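Side-chain contacts in phosphatidylglycerophosphatase and protein-tyrosine phosphatase 1 (Mus musculus, PDB 3RGO), which dephosphorylates phosphatidylglycerophosphate to phosphatidylglycerol, a step on the mitochondrial route to cardiolipin: residues Y2-I5 / V9-G12; K77-A82 / L111-N116. All blocks are in the same frame, centred on the assembly; numbering follows the deposited sequence.

Overall arrangement
Interaction 1 is a beta hairpin at one edge of the central sheet, and interaction 2 is a helix-helix contact between helices 72-88 and 102-115; the two centres lie about 15 Å apart. Backbone hydrogen bonds hold 2-5 to 9-12, and apolar side chains pack around them, with 9-12 buried and 2-5 partly exposed; a charged pair, Arg-4 with Glu-27, adds to this chemistry. Between 77-82 and 111-116 only side chains meet: a buried Val-79 and two neutral glutamine amides nearer the surface, burying much less area. The contacts share no element, yet they touch where Ile-5 CG2 packs on Leu-111 CD1 at 4.1 Å.

Interaction 1 (Y2-I5 / V9-G12); sequences YHRI and VLLG
His-3 and Leu-11 face each other as an antiparallel hydrogen-bonded pair. His-3 N bonds to Leu-11 O at 2.8 Å, and Leu-11 N returns one to His-3 O at 3.0 Å. Further along, Ile-5 N reaches Val-9 O at 2.8 Å. Around these bonds, Tyr-2 pairs with Gly-12 and Arg-4 with Leu-10 as non-hydrogen-bonded pairs; Tyr-2 CB rests 3.5 Å from Gly-12 CA, where a side chain on the glycine would clash. This is the N-terminal beta hairpin of the phosphatase domain, and strand 9-12 continues the sheet by pairing in parallel with strand 91-95. The Leu-11 side chain lies about 8 Å from that of Cys-96, the predicted phosphocysteine nucleophile.

Among the apolar contacts, Tyr-2 and Leu-10 run side by side, with Leu-10 CD2 set obliquely 3.7 Å from Tyr-2 CE1. The same methyl covers one face of the Arg-4 guanidinium, 3.8 Å from Arg-4 NH2 and offset toward its rim. The bend of the arginine at chi3 (-61°) folds the group back over Leu-10. Beyond the paired strands, Ile-5 turns toward 9-12; its CG1 crosses Leu-11 CB at 4.0 Å and lies as far from Val-9 CG1. Ile-5 and Val-9 also pack on Val-107 of helix 102-115.

Arg-4 NH2 forms a salt bridge with Glu-27 OE1, Tyr-2 OH a hydrogen bond with Glu-27 OE2, and Arg-4 NH1 bonds to Asp-6 O.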
# COMPACT_ATOMS: atom_id res chain seq x y z
N TYR A 2 12.13 4.76 -0.79
CA TYR A 2 10.75 4.85 -0.36
C TYR A 2 10.48 6.27 0.10
O TYR A 2 11.41 7.03 0.40
CB TYR A 2 10.47 3.86 0.77
CG TYR A 2 11.22 4.16 2.04
CD1 TYR A 2 10.66 4.97 3.03
CD2 TYR A 2 12.48 3.62 2.27
CE1 TYR A 2 11.35 5.24 4.20
CE2 TYR A 2 13.17 3.89 3.44
CZ TYR A 2 12.61 4.70 4.40
OH TYR A 2 13.30 4.97 5.56
N HIS A 3 9.20 6.63 0.16
CA HIS A 3 8.77 7.94 0.61
C HIS A 3 7.64 7.80 1.62
O HIS A 3 6.76 6.95 1.47
CB HIS A 3 8.27 8.79 -0.56
CG HIS A 3 9.34 9.17 -1.54
ND1 HIS A 3 9.69 8.38 -2.61
CD2 HIS A 3 10.12 10.28 -1.61
CE1 HIS A 3 10.65 8.98 -3.29
NE2 HIS A 3 10.93 10.13 -2.71
N ARG A 4 7.65 8.63 2.65
CA ARG A 4 6.52 8.69 3.57
C ARG A 4 5.36 9.43 2.91
O ARG A 4 5.54 10.51 2.34
CB ARG A 4 6.91 9.38 4.89
CG ARG A 4 5.72 9.64 5.80
CD ARG A 4 6.15 10.03 7.21
NE ARG A 4 6.93 8.98 7.86
CZ ARG A 4 6.40 7.93 8.47
NH1 ARG A 4 5.08 7.77 8.51
NH2 ARG A 4 7.19 7.02 9.05
N ILE A 5 4.17 8.84 2.98
CA ILE A 5 2.98 9.44 2.39
C ILE A 5 2.24 10.29 3.43
O ILE A 5 1.84 11.43 3.16
CB ILE A 5 2.03 8.37 1.82
CG1 ILE A 5 2.74 7.53 0.76
CG2 ILE A 5 0.78 9.02 1.24
CD1 ILE A 5 3.24 8.33 -0.44
N VAL A 9 1.28 5.72 6.38
CA VAL A 9 1.69 4.97 5.21
C VAL A 9 3.02 5.41 4.60
O VAL A 9 3.29 6.60 4.47
CB VAL A 9 0.60 4.99 4.12
CG1 VAL A 9 1.13 4.44 2.80
CG2 VAL A 9 -0.62 4.22 4.60
N LEU A 10 3.84 4.43 4.24
CA LEU A 10 5.00 4.67 3.39
C LEU A 10 4.86 3.84 2.12
O LEU A 10 4.31 2.74 2.14
CB LEU A 10 6.30 4.32 4.12
CG LEU A 10 6.50 5.03 5.47
CD1 LEU A 10 6.06 4.13 6.61
CD2 LEU A 10 7.96 5.44 5.64
N LEU A 11 5.36 4.39 1.02
CA LEU A 11 5.33 3.74 -0.28
C LEU A 11 6.75 3.66 -0.82
O LEU A 11 7.44 4.67 -0.90
CB LEU A 11 4.45 4.53 -1.24
CG LEU A 11 4.51 4.15 -2.73
CD1 LEU A 11 3.95 2.76 -2.97
CD2 LEU A 11 3.79 5.18 -3.58
N GLY A 12 7.20 2.45 -1.18
CA GLY A 12 8.55 2.28 -1.68
C GLY A 12 8.80 1.00 -2.45
O GLY A 12 7.91 0.16 -2.61

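Interaction 2 (K77-A82 / L111-N116); sequences KGVQFA and LIQVHN
Val-79 and Gln-113 meet where helix 72-88 runs beside the last turn of helix 102-115, within the alpha/beta catalytic domain of the dual-specificity phosphatases. The backbones stay well apart, 7.9 Å between Val-79 CA and Gln-113 CA at the nearest pair, and side chains span the distance.

The apolar part is one methyl beside the end of a long side chain. Val-79 CG1 comes within 3.6 Å of Gln-113 CD, and the side chains meet at a slant. Gln-113 can stretch this far because its CG stands opposite the backbone N (chi1 170°) and the chain stays extended beyond it. Gln-113 CB and CG are each 4.1 Å from Val-79 CG1. Helix 137-154 joins in here: Phe-146 touches both Val-79 and Gln-113, and Ile-150 packs on Gln-113 as well. With an alanine in place of Gln-113, Val-79 CG1 would probably lose the amide end that packs on it, and the Gln-80 amide its neighbour across the helices.

The polar part sits toward the surface. Gln-80 leaves its helix pointing away from 111-116, and a bend at chi2 (-57°) brings the amide back. The two glutamine side chains cross at about a right angle, their amide planes 39° apart. As modelled, Gln-80 NE2 lies 3.1 Å from Gln-113 NE2, and two amide nitrogens this close make the assignment of O and N in these side chains doubtful.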
# COMPACT_ATOMS: atom_id res chain seq x y z
N LYS A 77 -9.31 -4.84 1.98
CA LYS A 77 -8.46 -5.54 2.94
C LYS A 77 -7.20 -4.74 3.22
O LYS A 77 -6.80 -4.56 4.38
CB LYS A 77 -8.09 -6.94 2.43
CG LYS A 77 -9.05 -8.03 2.86
CD LYS A 77 -8.52 -9.41 2.48
CE LYS A 77 -9.45 -10.51 2.96
NZ LYS A 77 -8.94 -11.86 2.60
N GLY A 78 -6.57 -4.25 2.16
CA GLY A 78 -5.36 -3.47 2.28
C GLY A 78 -5.59 -2.19 3.05
O GLY A 78 -4.81 -1.83 3.94
N VAL A 79 -6.68 -1.50 2.73
CA VAL A 79 -6.99 -0.24 3.38
C VAL A 79 -7.33 -0.43 4.86
O VAL A 79 -6.84 0.31 5.71
CB VAL A 79 -8.13 0.50 2.64
CG1 VAL A 79 -8.55 1.75 3.40
CG2 VAL A 79 -7.69 0.83 1.21
N GLN A 80 -8.16 -1.42 5.16
CA GLN A 80 -8.51 -1.71 6.55
C GLN A 80 -7.27 -2.11 7.36
O GLN A 80 -7.18 -1.83 8.55
CB GLN A 80 -9.58 -2.80 6.63
CG GLN A 80 -10.91 -2.41 6.00
CD GLN A 80 -11.50 -1.14 6.60
OE1 GLN A 80 -11.52 -0.96 7.82
NE2 GLN A 80 -12.00 -0.25 5.74
N PHE A 81 -6.32 -2.77 6.70
CA PHE A 81 -5.05 -3.13 7.32
C PHE A 81 -4.27 -1.87 7.69
O PHE A 81 -3.76 -1.75 8.80
CB PHE A 81 -4.23 -4.00 6.37
CG PHE A 81 -2.96 -4.55 6.97
CD1 PHE A 81 -2.98 -5.67 7.79
CD2 PHE A 81 -1.73 -3.96 6.68
CE1 PHE A 81 -1.81 -6.18 8.32
CE2 PHE A 81 -0.55 -4.47 7.21
CZ PHE A 81 -0.59 -5.58 8.03
N ALA A 82 -4.21 -0.93 6.75
CA ALA A 82 -3.53 0.35 7.02
C ALA A 82 -4.22 1.10 8.16
O ALA A 82 -3.56 1.70 9.00
CB ALA A 82 -3.50 1.20 5.76
N LEU A 111 -5.78 6.60 0.45
CA LEU A 111 -6.02 8.04 0.48
C LEU A 111 -7.46 8.40 0.09
O LEU A 111 -8.07 9.30 0.67
CB LEU A 111 -5.03 8.77 -0.41
CG LEU A 111 -3.56 8.71 0.04
CD1 LEU A 111 -2.65 9.31 -1.02
CD2 LEU A 111 -3.38 9.41 1.39
N ILE A 112 -7.99 7.70 -0.91
CA ILE A 112 -9.37 7.92 -1.31
C ILE A 112 -10.31 7.74 -0.13
O ILE A 112 -11.16 8.59 0.14
CB ILE A 112 -9.78 6.98 -2.46
CG1 ILE A 112 -9.07 7.39 -3.75
CG2 ILE A 112 -11.30 6.99 -2.65
CD1 ILE A 112 -9.24 6.40 -4.90
N GLN A 113 -10.14 6.64 0.59
CA GLN A 113 -11.01 6.33 1.71
C GLN A 113 -10.79 7.30 2.86
O GLN A 113 -11.75 7.83 3.42
CB GLN A 113 -10.81 4.89 2.17
CG GLN A 113 -11.53 4.60 3.49
CD GLN A 113 -11.83 3.13 3.68
OE1 GLN A 113 -11.82 2.36 2.72
NE2 GLN A 113 -12.11 2.74 4.92
N VAL A 114 -9.53 7.52 3.22
CA VAL A 114 -9.19 8.39 4.33
C VAL A 114 -9.67 9.83 4.13
O VAL A 114 -10.16 10.46 5.07
CB VAL A 114 -7.66 8.39 4.60
CG1 VAL A 114 -7.29 9.49 5.60
CG2 VAL A 114 -7.22 7.03 5.10
N HIS A 115 -9.55 10.34 2.91
CA HIS A 115 -9.86 11.75 2.67
C HIS A 115 -11.16 11.99 1.91
O HIS A 115 -11.55 13.14 1.69
CB HIS A 115 -8.70 12.42 1.92
CG HIS A 115 -7.41 12.39 2.67
ND1 HIS A 115 -7.17 13.18 3.77
CD2 HIS A 115 -6.28 11.66 2.47
CE1 HIS A 115 -5.95 12.94 4.21
NE2 HIS A 115 -5.39 12.03 3.44
N ASN A 116 -11.84 10.92 1.53
CA ASN A 116 -12.94 11.04 0.59
C ASN A 116 -12.49 11.88 -0.61
O ASN A 116 -13.17 12.83 -1.00
CB ASN A 116 -14.16 11.69 1.27
CG ASN A 116 -15.35 11.77 0.34
OD1 ASN A 116 -15.57 10.90 -0.50
ND2 ASN A 116 -16.14 12.84 0.49